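Alpha-glucosidase ([Eubacterium] rectale, PDB 6PNR) is a family 31 glycoside hydrolase, a sulfoquinovosidase that probably cleaves the alpha-glycosidic bond of sulfoquinovosides derived from sulfolipids. Local coordinates at residues A[104-109]-A[198-203]. Sequence-based numbering, arbitrary orientation.
Sequences FRVAAD and HELQIW
The imidazole of His198 takes the methyl of Ala108 over one face, a CH-pi contact in which CB lies 3.4 Å from CE1, offset toward the ring's rim. It lies beside the last bridge, Val106 with His198, of an antiparallel ladder between strands 101-107 and 197-202, neighbours in one sheet of the N-terminal beta-sandwich of this GH31 enzyme. Phe104 with Leu200 and Val106 with His198 are hydrogen-bonded pairs, tied by four backbone bonds; the shortest runs from Leu200 N to Phe104 O at 2.7 Å. Arg105 and Glu199 form the non-hydrogen-bonded pair between them, and their side chains rise from the sheet face opposite His198 and Leu200. Extended from CG to NE, the arginine delivers its NE proton almost straight to Glu199 OE2, 2.8 Å away, in a salt bridge. The carboxylate oxygen sits at the guanidinium edge, in its plane, yet is itself met from above the carboxylate plane, the two groups being turned 37° apart. Arg54 also bridges OE2, while Tyr50 OH of the second subunit bonds both Arg105 NH2 and Glu199 OE1, so this charged pair belongs to the dimer interface. A leucine in place of Arg105 would probably strip Glu199 OE2 of this salt-bridge partner, leaving Arg54 to carry more of the charge balance, and cost the Tyr50 hydroxyl of the second subunit one partner. On the other face, where Glu112 holds His198 NE2, Val106 packs against Tyr178 and Leu180 of the second sheet, and its CG1 reaches His198 CD2 at 3.9 Å.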
# COMPACT_ATOMS: atom_id res chain seq x y z
N PHE A 104 -20.69 0.20 -13.58
CA PHE A 104 -22.13 -0.06 -13.51
C PHE A 104 -22.57 0.08 -12.06
O PHE A 104 -21.99 -0.55 -11.16
CB PHE A 104 -22.46 -1.47 -14.04
CG PHE A 104 -23.93 -1.76 -14.11
CD1 PHE A 104 -24.67 -1.39 -15.22
CD2 PHE A 104 -24.58 -2.40 -13.07
CE1 PHE A 104 -26.03 -1.65 -15.30
CE2 PHE A 104 -25.94 -2.67 -13.13
CZ PHE A 104 -26.66 -2.30 -14.25
N ARG A 105 -23.59 0.91 -11.83
CA ARG A 105 -24.07 1.13 -10.47
C ARG A 105 -25.36 0.38 -10.19
O ARG A 105 -26.25 0.28 -11.04
CB ARG A 105 -24.27 2.62 -10.22
CG ARG A 105 -22.94 3.33 -10.10
CD ARG A 105 -23.11 4.63 -9.39
NE ARG A 105 -21.85 5.27 -9.11
CZ ARG A 105 -21.77 6.48 -8.57
NH1 ARG A 105 -22.88 7.13 -8.28
NH2 ARG A 105 -20.59 7.02 -8.32
N VAL A 106 -25.44 -0.16 -8.98
CA VAL A 106 -26.62 -0.85 -8.49
C VAL A 106 -27.14 -0.08 -7.28
O VAL A 106 -26.37 0.20 -6.35
CB VAL A 106 -26.31 -2.31 -8.10
CG1 VAL A 106 -27.53 -2.96 -7.53
CG2 VAL A 106 -25.78 -3.08 -9.29
N ALA A 107 -28.44 0.22 -7.28
CA ALA A 107 -29.04 0.94 -6.16
C ALA A 107 -28.97 0.10 -4.89
O ALA A 107 -29.22 -1.11 -4.91
CB ALA A 107 -30.49 1.29 -6.48
N ALA A 108 -28.67 0.75 -3.77
CA ALA A 108 -28.52 0.03 -2.51
C ALA A 108 -28.95 0.93 -1.37
O ALA A 108 -29.16 2.13 -1.54
CB ALA A 108 -27.07 -0.43 -2.32
N ASP A 109 -29.08 0.35 -0.19
CA ASP A 109 -29.33 1.12 1.02
C ASP A 109 -28.36 0.67 2.11
O ASP A 109 -27.69 -0.36 1.98
CB ASP A 109 -30.79 1.02 1.48
CG ASP A 109 -31.22 -0.40 1.82
OD1 ASP A 109 -30.38 -1.20 2.29
OD2 ASP A 109 -32.41 -0.71 1.64
N HIS A 198 -23.91 -0.00 -4.96
CA HIS A 198 -22.75 -0.79 -5.34
C HIS A 198 -22.26 -0.30 -6.69
O HIS A 198 -23.05 0.17 -7.51
CB HIS A 198 -23.08 -2.29 -5.43
CG HIS A 198 -24.04 -2.78 -4.40
ND1 HIS A 198 -23.89 -2.51 -3.05
CD2 HIS A 198 -25.17 -3.52 -4.51
CE1 HIS A 198 -24.88 -3.07 -2.38
NE2 HIS A 198 -25.67 -3.70 -3.24
N GLU A 199 -20.96 -0.38 -6.92
CA GLU A 199 -20.41 0.02 -8.21
C GLU A 199 -19.49 -1.07 -8.71
O GLU A 199 -18.53 -1.45 -8.03
CB GLU A 199 -19.67 1.37 -8.13
CG GLU A 199 -19.08 1.80 -9.47
CD GLU A 199 -18.62 3.26 -9.49
OE1 GLU A 199 -17.47 3.53 -9.09
OE2 GLU A 199 -19.42 4.14 -9.89
N LEU A 200 -19.77 -1.56 -9.92
CA LEU A 200 -19.06 -2.68 -10.51
C LEU A 200 -18.18 -2.14 -11.63
O LEU A 200 -18.69 -1.76 -12.69
CB LEU A 200 -20.04 -3.73 -11.02
CG LEU A 200 -21.24 -4.04 -10.11
CD1 LEU A 200 -22.15 -5.07 -10.77
CD2 LEU A 200 -20.82 -4.49 -8.71
N GLN A 201 -16.88 -2.06 -11.38
CA GLN A 201 -15.92 -1.60 -12.38
C GLN A 201 -15.43 -2.78 -13.22
O GLN A 201 -15.00 -3.79 -12.67
CB GLN A 201 -14.73 -0.90 -11.71
CG GLN A 201 -13.67 -0.45 -12.71
CD GLN A 201 -12.41 0.13 -12.06
OE1 GLN A 201 -11.43 0.43 -12.74
NE2 GLN A 201 -12.45 0.31 -10.75
N ILE A 202 -15.49 -2.64 -14.54
CA ILE A 202 -15.09 -3.68 -15.48
C ILE A 202 -14.10 -3.09 -16.47
O ILE A 202 -14.30 -1.97 -16.96
CB ILE A 202 -16.30 -4.27 -16.25
CG1 ILE A 202 -17.53 -4.43 -15.35
CG2 ILE A 202 -15.93 -5.61 -16.86
CD1 ILE A 202 -17.40 -5.48 -14.26
N TRP A 203 -13.03 -3.83 -16.78
CA TRP A 203 -12.01 -3.29 -17.70
C TRP A 203 -12.29 -3.68 -19.15
O TRP A 203 -11.38 -3.96 -19.94
CB TRP A 203 -10.61 -3.72 -17.27
CG TRP A 203 -10.13 -2.96 -16.06
CD1 TRP A 203 -10.88 -2.11 -15.28
CD2 TRP A 203 -8.81 -2.95 -15.51
NE1 TRP A 203 -10.09 -1.60 -14.27
CE2 TRP A 203 -8.82 -2.09 -14.39
CE3 TRP A 203 -7.62 -3.60 -15.85
CZ2 TRP A 203 -7.69 -1.87 -13.60
CZ3 TRP A 203 -6.49 -3.38 -15.05
CH2 TRP A 203 -6.54 -2.52 -13.95